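Local atomic coordinates of fat acid-binding protein (Eubacterium ventriosum, PDB entry 3NYI), a protein that binds stearic acid in the crystal and probably serves as a fatty-acid-binding protein of the DegV type. Residues 5-10 with 137-142; 13-18 with 130-135; 160-165 with 288-293; 220-225 with 257-262. All coordinates share one frame; numbering follows the deposited sequence.

Contact 1: residues 5-10 with 137-142; sequences YKIVSD and QFVRML
Three residues along the strand from Ile7, whose tip meets Val139 and Phe138 of the facing helix, the carboxylate oxygen Asp10 OD2 is gripped by two donor groups, Ser99 OG and the backbone N of Ile92. Ser9 adds a short bond of its own at this end: its OG reaches Asp10 O at 2.9 Å, lying in the carbonyl plane on a lone pair. Nearer the start of the strand the contact is wholly apolar. Ile7 CG1 stands anti to the carbonyl carbon, and CD1, anti to CA (chi2 172°), is carried out toward the helix. That single methyl lodges among three side chains. It lies 3.6 Å from Val139 CG2, 4.2 Å from Phe138 CD2 and 4.4 Å from Leu142 CD1, and it meets the Phe138 ring at the edge, close to the ring plane. Strand 6-10 lies between parallel strands 25-33 and 87-91, and helix 128-143 runs almost exactly antiparallel to it (177°), the axes 10.8 Å apart. This is the layer spacing of an alpha/beta sandwich; helix 70-81 packs on the other side of the strand through Val8, whose side chain meets Val76 and Phe80. Where the strand begins, Tyr5 joins the row by its CB, 4.1 Å from Leu142 CD1, while its ring meets that of Phe148 with the two planes about 20° apart.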
loop_
_atom_site.group_PDB
_atom_site.type_symbol
_atom_site.label_atom_id
_atom_site.label_comp_id
_atom_site.label_asym_id
_atom_site.label_seq_id
_atom_site.Cartn_x
_atom_site.Cartn_y
_atom_site.Cartn_z
ATOM N N TYR A 5 -0.028 9.359 -20.184
ATOM C CA TYR A 5 -0.814 8.288 -19.592
ATOM C C TYR A 5 -1.630 8.799 -18.424
ATOM O O TYR A 5 -1.216 9.716 -17.702
ATOM C CB TYR A 5 0.084 7.132 -19.142
ATOM C CG TYR A 5 0.528 6.261 -20.286
ATOM C CD1 TYR A 5 1.623 6.613 -21.070
ATOM C CD2 TYR A 5 -0.166 5.102 -20.605
ATOM C CE1 TYR A 5 2.020 5.822 -22.134
ATOM C CE2 TYR A 5 0.225 4.305 -21.664
ATOM C CZ TYR A 5 1.317 4.669 -22.423
ATOM O OH TYR A 5 1.699 3.873 -23.477
ATOM N N LYS A 6 -2.804 8.208 -18.248
ATOM C CA LYS A 6 -3.572 8.461 -17.057
ATOM C C LYS A 6 -3.332 7.311 -16.079
ATOM O O LYS A 6 -3.792 6.184 -16.301
ATOM C CB LYS A 6 -5.051 8.601 -17.395
ATOM C CG LYS A 6 -5.382 9.903 -18.091
ATOM C CD LYS A 6 -5.230 11.095 -17.160
ATOM C CE LYS A 6 -5.645 12.385 -17.870
ATOM N NZ LYS A 6 -5.830 13.527 -16.934
ATOM N N ILE A 7 -2.576 7.599 -15.023
ATOM C CA ILE A 7 -2.275 6.612 -13.984
ATOM C C ILE A 7 -3.434 6.515 -12.987
ATOM O O ILE A 7 -3.923 7.529 -12.489
ATOM C CB ILE A 7 -0.957 6.958 -13.278
ATOM C CG1 ILE A 7 0.185 6.933 -14.301
ATOM C CG2 ILE A 7 -0.689 5.999 -12.117
ATOM C CD1 ILE A 7 1.517 7.438 -13.781
ATOM N N VAL A 8 -3.890 5.290 -12.731
ATOM C CA VAL A 8 -4.971 5.040 -11.788
ATOM C C VAL A 8 -4.503 4.025 -10.731
ATOM O O VAL A 8 -3.689 3.147 -11.019
ATOM C CB VAL A 8 -6.230 4.497 -12.519
ATOM C CG1 VAL A 8 -7.418 4.311 -11.546
ATOM C CG2 VAL A 8 -6.612 5.426 -13.690
ATOM N N SER A 9 -4.985 4.172 -9.502
ATOM C CA SER A 9 -4.728 3.168 -8.463
ATOM C C SER A 9 -5.963 3.034 -7.601
ATOM O O SER A 9 -6.784 3.957 -7.558
ATOM C CB SER A 9 -3.538 3.580 -7.591
ATOM O OG SER A 9 -3.292 2.623 -6.557
ATOM N N ASP A 10 -6.115 1.886 -6.937
ATOM C CA ASP A 10 -7.137 1.759 -5.911
ATOM C C ASP A 10 -6.624 2.465 -4.666
ATOM O O ASP A 10 -5.430 2.785 -4.562
ATOM C CB ASP A 10 -7.550 0.292 -5.659
ATOM C CG ASP A 10 -6.421 -0.567 -5.081
ATOM O OD1 ASP A 10 -5.519 -0.006 -4.439
ATOM O OD2 ASP A 10 -6.461 -1.813 -5.253
ATOM N N GLN A 137 7.695 5.063 -8.762
ATOM C CA GLN A 137 8.740 4.683 -9.715
ATOM C C GLN A 137 8.193 4.798 -11.137
ATOM O O GLN A 137 8.875 5.276 -12.029
ATOM C CB GLN A 137 9.271 3.274 -9.451
ATOM C CG GLN A 137 10.185 3.179 -8.231
ATOM C CD GLN A 137 11.463 3.998 -8.404
ATOM O OE1 GLN A 137 12.151 3.869 -9.411
ATOM N NE2 GLN A 137 11.768 4.854 -7.427
ATOM N N PHE A 138 6.943 4.382 -11.339
ATOM C CA PHE A 138 6.324 4.467 -12.656
ATOM C C PHE A 138 6.152 5.923 -13.085
ATOM O O PHE A 138 6.454 6.279 -14.219
ATOM C CB PHE A 138 4.955 3.754 -12.664
ATOM C CG PHE A 138 4.557 3.266 -14.020
ATOM C CD1 PHE A 138 5.057 2.065 -14.504
ATOM C CD2 PHE A 138 3.711 4.017 -14.825
ATOM C CE1 PHE A 138 4.721 1.615 -15.762
ATOM C CE2 PHE A 138 3.363 3.572 -16.088
ATOM C CZ PHE A 138 3.867 2.368 -16.557
ATOM N N VAL A 139 5.660 6.757 -12.171
ATOM C CA VAL A 139 5.531 8.191 -12.431
ATOM C C VAL A 139 6.886 8.796 -12.809
ATOM O O VAL A 139 6.985 9.581 -13.757
ATOM C CB VAL A 139 4.943 8.944 -11.218
ATOM C CG1 VAL A 139 5.117 10.460 -11.386
ATOM C CG2 VAL A 139 3.468 8.569 -11.016
ATOM N N ARG A 140 7.923 8.414 -12.075
ATOM C CA ARG A 140 9.287 8.874 -12.374
ATOM C C ARG A 140 9.736 8.484 -13.782
ATOM O O ARG A 140 10.236 9.322 -14.539
ATOM C CB ARG A 140 10.282 8.327 -11.359
ATOM C CG ARG A 140 10.143 8.894 -9.963
ATOM C CD ARG A 140 11.073 8.166 -9.003
ATOM N NE ARG A 140 10.899 8.624 -7.628
ATOM C CZ ARG A 140 11.901 9.011 -6.847
ATOM N NH1 ARG A 140 13.153 8.986 -7.303
ATOM N NH2 ARG A 140 11.653 9.421 -5.611
HETATM N N MSE A 141 9.558 7.212 -14.133
HETATM C CA MSE A 141 10.004 6.722 -15.439
HETATM C C MSE A 141 9.373 7.476 -16.594
HETATM O O MSE A 141 10.069 7.885 -17.534
HETATM C CB MSE A 141 9.796 5.201 -15.570
HETATM C CG MSE A 141 10.725 4.394 -14.645
HETATM SE SE MSE A 141 10.627 2.455 -14.924
HETATM C CE MSE A 141 9.000 2.104 -13.894
ATOM N N LEU A 142 8.058 7.670 -16.516
ATOM C CA LEU A 142 7.335 8.402 -17.541
ATOM C C LEU A 142 7.740 9.869 -17.592
ATOM O O LEU A 142 7.893 10.424 -18.669
ATOM C CB LEU A 142 5.822 8.268 -17.341
ATOM C CG LEU A 142 5.326 6.822 -17.404
ATOM C CD1 LEU A 142 3.803 6.781 -17.434
ATOM C CD2 LEU A 142 5.904 6.099 -18.614
#

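Contact 2: residues 13-18 with 130-135; sequences CDLSKE and TQALLI
With CG anti to its backbone N (chi1 -168°) and the chain extended beyond, Gln131 runs alongside Cys13, while in Leu15 the first torsion (chi1 -78°) sets CG anti to the carbonyl carbon and beside Ala132 CB, and the second (chi2 161°) directs the methyls, CD2 to Ala132 and CD1 to Ile135. Gln131 touches Cys13 along most of its length: CG, CD and NE2 all lie close to Cys13 CB, with NE2 to CB at 3.8 Å. The amide is not bonded to Cys13; NE2 bonds Asp10 OD1, and more weakly Ser9 OG. Leu15 divides its work between its branches. CD2 sits 3.6 Å from Ala132 CB, and CD1 lies 4.0 Å from Ile135 CD1, the two side chains crossing obliquely. The loop concerned leads out of the C-terminal end of strand 6-10 into helix 17-23, the kind of strand-to-helix connection from which alpha/beta proteins often build ligand sites, and a bound stearic acid lies about 9 Å from the Gln131 side chain. Ser16 closes the loop as N-cap, its OG bonded to Tyr19 N. Small size at Ala132 lets the backbones come near: the CA atoms of Cys13 and Ala132 are 5.0 Å apart, and Cys13 O rests 3.4 Å from Ala132 CB. Within the loop, Leu15 N points almost straight at Cys13 SG in a weak bond of 3.7 Å. Cys13 CB lies 3.8 Å from Ile135 CD1, and Leu15 CD1 also touches the other methyl of that isoleucine, Ile135 CG2.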
loop_
_atom_site.group_PDB
_atom_site.type_symbol
_atom_site.label_atom_id
_atom_site.label_comp_id
_atom_site.label_asym_id
_atom_site.label_seq_id
_atom_site.Cartn_x
_atom_site.Cartn_y
_atom_site.Cartn_z
ATOM N N CYS A 13 -3.199 2.422 -1.950
ATOM C CA CYS A 13 -1.833 2.970 -2.109
ATOM C C CYS A 13 -1.519 4.091 -1.103
ATOM O O CYS A 13 -0.356 4.372 -0.810
ATOM C CB CYS A 13 -1.619 3.472 -3.545
ATOM S SG CYS A 13 -2.543 5.012 -3.942
ATOM N N ASP A 14 -2.559 4.735 -0.584
ATOM C CA ASP A 14 -2.389 5.745 0.476
ATOM C C ASP A 14 -1.551 6.978 0.066
ATOM O O ASP A 14 -1.010 7.677 0.923
ATOM C CB ASP A 14 -1.778 5.107 1.736
ATOM C CG ASP A 14 -2.685 4.073 2.370
ATOM O OD1 ASP A 14 -3.917 4.169 2.172
ATOM O OD2 ASP A 14 -2.173 3.174 3.084
ATOM N N LEU A 15 -1.443 7.240 -1.229
ATOM C CA LEU A 15 -0.719 8.416 -1.702
ATOM C C LEU A 15 -1.379 9.693 -1.205
ATOM O O LEU A 15 -2.601 9.787 -1.168
ATOM C CB LEU A 15 -0.631 8.410 -3.230
ATOM C CG LEU A 15 0.430 7.473 -3.806
ATOM C CD1 LEU A 15 0.135 7.174 -5.277
ATOM C CD2 LEU A 15 1.836 8.063 -3.625
ATOM N N SER A 16 -0.569 10.678 -0.826
ATOM C CA SER A 16 -1.103 11.931 -0.285
ATOM C C SER A 16 -1.957 12.715 -1.286
ATOM O O SER A 16 -1.777 12.596 -2.502
ATOM C CB SER A 16 0.045 12.824 0.196
ATOM O OG SER A 16 0.610 13.543 -0.893
ATOM N N LYS A 17 -2.873 13.532 -0.772
ATOM C CA LYS A 17 -3.650 14.443 -1.616
ATOM C C LYS A 17 -2.737 15.256 -2.527
ATOM O O LYS A 17 -2.999 15.385 -3.724
ATOM C CB LYS A 17 -4.490 15.393 -0.765
ATOM C CG LYS A 17 -5.698 14.745 -0.110
ATOM C CD LYS A 17 -6.721 14.301 -1.140
ATOM C CE LYS A 17 -7.996 13.793 -0.469
ATOM N NZ LYS A 17 -8.691 14.853 0.320
ATOM N N GLU A 18 -1.666 15.795 -1.948
ATOM C CA GLU A 18 -0.678 16.576 -2.695
ATOM C C GLU A 18 -0.075 15.798 -3.856
ATOM O O GLU A 18 0.100 16.335 -4.951
ATOM C CB GLU A 18 0.479 16.997 -1.790
ATOM C CG GLU A 18 0.162 18.010 -0.722
ATOM C CD GLU A 18 1.430 18.512 -0.047
ATOM O OE1 GLU A 18 2.535 18.115 -0.488
ATOM O OE2 GLU A 18 1.329 19.304 0.915
ATOM N N THR A 130 4.445 0.464 -0.176
ATOM C CA THR A 130 5.156 -0.092 -1.327
ATOM C C THR A 130 4.326 0.022 -2.593
ATOM O O THR A 130 4.862 0.038 -3.669
ATOM C CB THR A 130 5.617 -1.562 -1.149
ATOM O OG1 THR A 130 4.601 -2.313 -0.481
ATOM C CG2 THR A 130 6.956 -1.653 -0.344
ATOM N N GLN A 131 3.000 0.069 -2.466
ATOM C CA GLN A 131 2.196 0.351 -3.620
ATOM C C GLN A 131 2.444 1.796 -4.033
ATOM O O GLN A 131 2.575 2.082 -5.219
ATOM C CB GLN A 131 0.700 0.124 -3.323
ATOM C CG GLN A 131 -0.176 0.123 -4.572
ATOM C CD GLN A 131 -1.606 -0.265 -4.208
ATOM O OE1 GLN A 131 -1.832 -0.902 -3.175
ATOM N NE2 GLN A 131 -2.571 0.125 -5.038
ATOM N N ALA A 132 2.519 2.708 -3.062
ATOM C CA ALA A 132 2.867 4.105 -3.366
ATOM C C ALA A 132 4.276 4.232 -4.001
ATOM O O ALA A 132 4.472 4.963 -4.989
ATOM C CB ALA A 132 2.769 4.956 -2.105
ATOM N N LEU A 133 5.243 3.508 -3.445
ATOM C CA LEU A 133 6.614 3.512 -4.008
ATOM C C LEU A 133 6.654 3.002 -5.447
ATOM O O LEU A 133 7.372 3.552 -6.286
ATOM C CB LEU A 133 7.557 2.670 -3.140
ATOM C CG LEU A 133 7.932 3.340 -1.816
ATOM C CD1 LEU A 133 8.615 2.351 -0.876
ATOM C CD2 LEU A 133 8.832 4.570 -2.082
ATOM N N LEU A 134 5.892 1.943 -5.736
ATOM C CA LEU A 134 5.872 1.407 -7.091
ATOM C C LEU A 134 5.232 2.392 -8.063
ATOM O O LEU A 134 5.754 2.636 -9.144
ATOM C CB LEU A 134 5.139 0.061 -7.153
ATOM C CG LEU A 134 5.121 -0.582 -8.543
ATOM C CD1 LEU A 134 6.529 -1.079 -8.929
ATOM C CD2 LEU A 134 4.113 -1.736 -8.602
ATOM N N ILE A 135 4.083 2.948 -7.690
ATOM C CA ILE A 135 3.451 3.928 -8.540
ATOM C C ILE A 135 4.405 5.087 -8.806
ATOM O O ILE A 135 4.557 5.545 -9.935
ATOM C CB ILE A 135 2.156 4.449 -7.910
ATOM C CG1 ILE A 135 1.099 3.344 -7.953
ATOM C CG2 ILE A 135 1.673 5.653 -8.668
ATOM C CD1 ILE A 135 -0.105 3.587 -6.987
#

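Contact 3: residues 160-165 with 288-293; sequences ASARIF and GVIRKY
Arg163 sits opposite Val289 as a hydrogen-bonded pair of an antiparallel beta ladder, in which strand 163-167 lies beside strand 285-291 inside the mixed sheet of this DegV-family protein. Its CB lies 4.0 Å from Val289 CG2, both side chains being on the same face of the sheet. From CB the chain leaves the partner strand: CG stands anti to the carbonyl carbon, the second torsion (chi2 -67°) bends the chain at CD, and the fourth (chi4 -84°) swings CZ toward the end of the helix, while the side chain also packs on Tyr227 of helix 213-231. At the tip, NH1 gives two bonds, to Ala160 O at 2.8 Å and to Ala162 O at 2.9 Å. Both oxygens lie in the guanidinium plane, although NH1 stands well above the plane of the Ala162 carbonyl. The two bonds fix the rotation of the group, which presents its edge to the junction where helix 148-161 gives way to the strand. Ser161 uses the same junction in another way. Its OG accepts Arg291 N at 3.0 Å and also bonds Leu158 O, while its CB presses on Arg291 CG at 3.4 Å. The other sheet face carries Ile164, which touches the bound stearic acid and is paired with Gly288, so that this part of the ladder forms some of the ligand's surroundings. Arg163 N and Val289 O bond in return for Val289 N and Arg163 O; that second oxygen also receives a CA-H contact from Gly288, with Gly288 CA 3.1 Å from Arg163 O.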
loop_
_atom_site.group_PDB
_atom_site.type_symbol
_atom_site.label_atom_id
_atom_site.label_comp_id
_atom_site.label_asym_id
_atom_site.label_seq_id
_atom_site.Cartn_x
_atom_site.Cartn_y
_atom_site.Cartn_z
ATOM N N ALA A 160 9.681 -7.117 -7.326
ATOM C CA ALA A 160 10.438 -8.108 -6.553
ATOM C C ALA A 160 11.311 -7.470 -5.456
ATOM O O ALA A 160 11.580 -8.090 -4.420
ATOM C CB ALA A 160 11.293 -8.963 -7.484
ATOM N N SER A 161 11.741 -6.230 -5.682
ATOM C CA SER A 161 12.663 -5.561 -4.766
ATOM C C SER A 161 11.926 -4.893 -3.619
ATOM O O SER A 161 12.531 -4.591 -2.588
ATOM C CB SER A 161 13.496 -4.502 -5.499
ATOM O OG SER A 161 12.731 -3.311 -5.697
ATOM N N ALA A 162 10.620 -4.653 -3.785
ATOM C CA ALA A 162 9.870 -3.929 -2.775
ATOM C C ALA A 162 9.749 -4.704 -1.469
ATOM O O ALA A 162 9.550 -5.925 -1.476
ATOM C CB ALA A 162 8.426 -3.554 -3.315
ATOM N N ARG A 163 9.842 -3.999 -0.342
ATOM C CA ARG A 163 9.605 -4.618 0.969
ATOM C C ARG A 163 8.865 -3.655 1.881
ATOM O O ARG A 163 9.134 -2.455 1.860
ATOM C CB ARG A 163 10.919 -4.948 1.686
ATOM C CG ARG A 163 11.811 -6.001 1.038
ATOM C CD ARG A 163 11.143 -7.378 1.083
ATOM N NE ARG A 163 12.066 -8.404 0.604
ATOM C CZ ARG A 163 12.256 -8.701 -0.670
ATOM N NH1 ARG A 163 11.571 -8.055 -1.611
ATOM N NH2 ARG A 163 13.130 -9.645 -1.004
ATOM N N ILE A 164 7.980 -4.180 2.725
ATOM C CA ILE A 164 7.528 -3.412 3.874
ATOM C C ILE A 164 8.025 -4.108 5.118
ATOM O O ILE A 164 7.910 -5.328 5.237
ATOM C CB ILE A 164 5.971 -3.317 4.000
ATOM C CG1 ILE A 164 5.326 -2.874 2.694
ATOM C CG2 ILE A 164 5.617 -2.339 5.132
ATOM C CD1 ILE A 164 3.771 -2.782 2.764
ATOM N N PHE A 165 8.556 -3.331 6.053
ATOM C CA PHE A 165 8.960 -3.841 7.351
ATOM C C PHE A 165 8.150 -3.091 8.392
ATOM O O PHE A 165 8.207 -1.870 8.454
ATOM C CB PHE A 165 10.457 -3.572 7.567
ATOM C CG PHE A 165 11.330 -4.186 6.518
ATOM C CD1 PHE A 165 11.595 -5.546 6.542
ATOM C CD2 PHE A 165 11.865 -3.413 5.488
ATOM C CE1 PHE A 165 12.398 -6.139 5.556
ATOM C CE2 PHE A 165 12.665 -3.993 4.508
ATOM C CZ PHE A 165 12.929 -5.363 4.545
ATOM N N GLY A 288 8.776 1.244 4.031
ATOM C CA GLY A 288 8.807 0.527 2.773
ATOM C C GLY A 288 10.029 0.942 1.977
ATOM O O GLY A 288 10.535 2.066 2.113
ATOM N N VAL A 289 10.528 0.028 1.156
ATOM C CA VAL A 289 11.675 0.343 0.318
ATOM C C VAL A 289 11.421 -0.225 -1.060
ATOM O O VAL A 289 10.648 -1.174 -1.219
ATOM C CB VAL A 289 13.002 -0.244 0.882
ATOM C CG1 VAL A 289 13.143 0.116 2.348
ATOM C CG2 VAL A 289 13.048 -1.772 0.676
ATOM N N ILE A 290 12.064 0.356 -2.058
ATOM C CA ILE A 290 11.993 -0.181 -3.408
ATOM C C ILE A 290 13.235 0.245 -4.156
ATOM O O ILE A 290 13.832 1.276 -3.827
ATOM C CB ILE A 290 10.720 0.316 -4.159
ATOM C CG1 ILE A 290 10.407 -0.576 -5.370
ATOM C CG2 ILE A 290 10.897 1.765 -4.590
ATOM C CD1 ILE A 290 8.980 -0.338 -5.992
ATOM N N ARG A 291 13.629 -0.534 -5.161
ATOM C CA ARG A 291 14.820 -0.206 -5.943
ATOM C C ARG A 291 14.546 1.030 -6.785
ATOM O O ARG A 291 13.433 1.216 -7.266
ATOM C CB ARG A 291 15.210 -1.354 -6.885
ATOM C CG ARG A 291 16.054 -2.445 -6.263
ATOM C CD ARG A 291 17.453 -1.950 -5.981
ATOM N NE ARG A 291 18.199 -1.699 -7.208
ATOM C CZ ARG A 291 19.010 -2.583 -7.783
ATOM N NH1 ARG A 291 19.171 -3.793 -7.257
ATOM N NH2 ARG A 291 19.649 -2.258 -8.894
ATOM N N LYS A 292 15.559 1.874 -6.964
ATOM C CA LYS A 292 15.446 2.969 -7.931
ATOM C C LYS A 292 15.542 2.387 -9.333
ATOM O O LYS A 292 16.510 1.695 -9.652
ATOM C CB LYS A 292 16.561 4.001 -7.741
ATOM C CG LYS A 292 16.704 4.543 -6.342
ATOM C CD LYS A 292 18.136 5.091 -6.190
ATOM C CE LYS A 292 18.294 5.958 -4.963
ATOM N NZ LYS A 292 19.649 6.586 -4.950
ATOM N N TYR A 293 14.548 2.659 -10.176
ATOM C CA TYR A 293 14.549 2.072 -11.520
ATOM C C TYR A 293 15.863 2.309 -12.282
ATOM O O TYR A 293 16.277 1.461 -13.064
ATOM C CB TYR A 293 13.356 2.551 -12.356
ATOM C CG TYR A 293 13.595 3.864 -13.063
ATOM C CD1 TYR A 293 14.172 3.898 -14.329
ATOM C CD2 TYR A 293 13.247 5.071 -12.465
ATOM C CE1 TYR A 293 14.404 5.102 -14.979
ATOM C CE2 TYR A 293 13.468 6.275 -13.110
ATOM C CZ TYR A 293 14.050 6.284 -14.363
ATOM O OH TYR A 293 14.266 7.482 -15.004
#

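Contact 4: residues 220-225 with 257-262; sequences VLQVAK and ESTLDV
Leu221 and Lys225, one turn apart on helix 213-231, face the last turn of helix 246-260, with CA distances of 7.2 Å from Leu221 to Thr259 and 6.1 Å from Lys225 to Leu260. Leu221 puts its CD1 3.6 Å from Thr259 OG1. In Gln222 the second torsion (chi2 -51°) bends the chain at CD, and NE2 comes to the threonine methyl, Thr259 CG2, at 3.8 Å, the two side chains crossing at about a right angle. Leu260 brings its CD2 against the first helix: it lies 3.7 Å from Lys225 CB and 3.9 Å from Leu221 O. The two helices come before and after strand 236-242, and both lean on the beta sheet, where Ala224 and Leu260 each touch Leu287. Immediately after this turn Asp261 takes a positive phi of 58°, and Val262 N bonds back to Glu257 O as the chain leaves the helix. Thr259 OG1 and Lys225 NZ are bonded within their own helices, the first to Glu255 O, the second in a salt bridge with Asp229. What joins the helices here is therefore van der Waals contact, made largely by methyls and aliphatic chain.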
loop_
_atom_site.group_PDB
_atom_site.type_symbol
_atom_site.label_atom_id
_atom_site.label_comp_id
_atom_site.label_asym_id
_atom_site.label_seq_id
_atom_site.Cartn_x
_atom_site.Cartn_y
_atom_site.Cartn_z
ATOM N N VAL A 220 12.021 -3.818 13.820
ATOM C CA VAL A 220 11.654 -3.454 12.452
ATOM C C VAL A 220 12.857 -2.851 11.725
ATOM O O VAL A 220 13.170 -3.251 10.605
ATOM C CB VAL A 220 10.457 -2.475 12.397
ATOM C CG1 VAL A 220 10.325 -1.854 11.003
ATOM C CG2 VAL A 220 9.160 -3.194 12.768
ATOM N N LEU A 221 13.524 -1.893 12.368
ATOM C CA LEU A 221 14.677 -1.218 11.768
ATOM C C LEU A 221 15.837 -2.179 11.516
ATOM O O LEU A 221 16.521 -2.088 10.496
ATOM C CB LEU A 221 15.159 -0.057 12.641
ATOM C CG LEU A 221 14.299 1.210 12.656
ATOM C CD1 LEU A 221 14.784 2.170 13.727
ATOM C CD2 LEU A 221 14.310 1.880 11.294
ATOM N N GLN A 222 16.058 -3.106 12.435
ATOM C CA GLN A 222 17.162 -4.042 12.254
ATOM C C GLN A 222 16.895 -5.000 11.095
ATOM O O GLN A 222 17.802 -5.322 10.327
ATOM C CB GLN A 222 17.483 -4.788 13.553
ATOM C CG GLN A 222 18.197 -3.910 14.557
ATOM C CD GLN A 222 19.404 -3.196 13.948
ATOM O OE1 GLN A 222 20.320 -3.833 13.416
ATOM N NE2 GLN A 222 19.402 -1.870 14.019
ATOM N N VAL A 223 15.648 -5.441 10.947
ATOM C CA VAL A 223 15.305 -6.291 9.819
ATOM C C VAL A 223 15.449 -5.537 8.483
ATOM O O VAL A 223 15.921 -6.089 7.479
ATOM C CB VAL A 223 13.864 -6.848 9.943
ATOM C CG1 VAL A 223 13.485 -7.551 8.672
ATOM C CG2 VAL A 223 13.775 -7.806 11.119
ATOM N N ALA A 224 15.041 -4.274 8.458
ATOM C CA ALA A 224 15.164 -3.504 7.221
ATOM C C ALA A 224 16.648 -3.294 6.906
ATOM O O ALA A 224 17.060 -3.365 5.754
ATOM C CB ALA A 224 14.479 -2.174 7.343
ATOM N N LYS A 225 17.431 -3.024 7.942
ATOM C CA LYS A 225 18.849 -2.695 7.760
ATOM C C LYS A 225 19.603 -3.856 7.117
ATOM O O LYS A 225 20.407 -3.656 6.203
ATOM C CB LYS A 225 19.495 -2.299 9.074
ATOM C CG LYS A 225 20.997 -1.951 8.918
ATOM C CD LYS A 225 21.621 -1.492 10.232
ATOM C CE LYS A 225 23.159 -1.427 10.125
ATOM N NZ LYS A 225 23.593 -0.768 8.856
ATOM N N GLU A 257 16.056 7.364 9.630
ATOM C CA GLU A 257 17.121 8.065 8.930
ATOM C C GLU A 257 18.446 7.854 9.646
ATOM O O GLU A 257 19.475 7.621 9.013
ATOM C CB GLU A 257 16.812 9.561 8.801
ATOM C CG GLU A 257 15.684 9.871 7.819
ATOM C CD GLU A 257 15.559 11.353 7.521
ATOM O OE1 GLU A 257 16.112 12.165 8.295
ATOM O OE2 GLU A 257 14.912 11.705 6.507
ATOM N N SER A 258 18.396 7.931 10.972
ATOM C CA SER A 258 19.560 7.767 11.823
ATOM C C SER A 258 20.094 6.336 11.766
ATOM O O SER A 258 21.289 6.112 11.570
ATOM C CB SER A 258 19.186 8.130 13.264
ATOM O OG SER A 258 20.196 7.744 14.175
ATOM N N THR A 259 19.203 5.367 11.929
ATOM C CA THR A 259 19.629 3.971 11.996
ATOM C C THR A 259 20.136 3.448 10.654
ATOM O O THR A 259 21.150 2.746 10.586
ATOM C CB THR A 259 18.511 3.071 12.537
ATOM O OG1 THR A 259 18.146 3.514 13.848
ATOM C CG2 THR A 259 18.972 1.616 12.613
ATOM N N LEU A 260 19.447 3.819 9.585
ATOM C CA LEU A 260 19.782 3.328 8.257
ATOM C C LEU A 260 20.766 4.237 7.527
ATOM O O LEU A 260 21.334 3.843 6.508
ATOM C CB LEU A 260 18.516 3.177 7.413
ATOM C CG LEU A 260 17.400 2.310 7.984
ATOM C CD1 LEU A 260 16.365 2.045 6.890
ATOM C CD2 LEU A 260 17.957 1.016 8.545
ATOM N N ASP A 261 20.964 5.449 8.045
ATOM C CA ASP A 261 21.810 6.441 7.383
ATOM C C ASP A 261 21.286 6.733 5.978
ATOM O O ASP A 261 22.012 6.634 4.986
ATOM C CB ASP A 261 23.267 5.971 7.320
ATOM C CG ASP A 261 24.206 7.064 6.842
ATOM O OD1 ASP A 261 23.953 8.245 7.167
ATOM O OD2 ASP A 261 25.189 6.747 6.140
ATOM N N VAL A 262 20.003 7.068 5.895
ATOM C CA VAL A 262 19.415 7.478 4.636
ATOM C C VAL A 262 18.579 8.723 4.858
ATOM O O VAL A 262 18.318 9.118 5.993
ATOM C CB VAL A 262 18.512 6.379 4.047
ATOM C CG1 VAL A 262 19.304 5.100 3.852
ATOM C CG2 VAL A 262 17.308 6.132 4.964
#

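How the contacts relate
Helix 128-143 ties the first three contacts together. Contacts 1 and 2 use successive parts of it, their centres 10 Å apart, and Ser9 OG approaches Ile135 CD1 to 3.4 Å. The same helix turns another side to contact 3: Gln137 OE1 takes Tyr293 N at 2.8 Å, and Leu133 CD1 lies 3.5 Å from Gly288 C, so the helix is packed between the two beta sheets. Contact 4 reaches this group through contact 3, where Phe165 CD2 meets Ala224 CB at 3.4 Å; its centre is 28 Å from that of contact 1. The stearic acid touches Ile164 of contact 3, while the side chain of Leu221 in contact 4 stays about 11 Å from it.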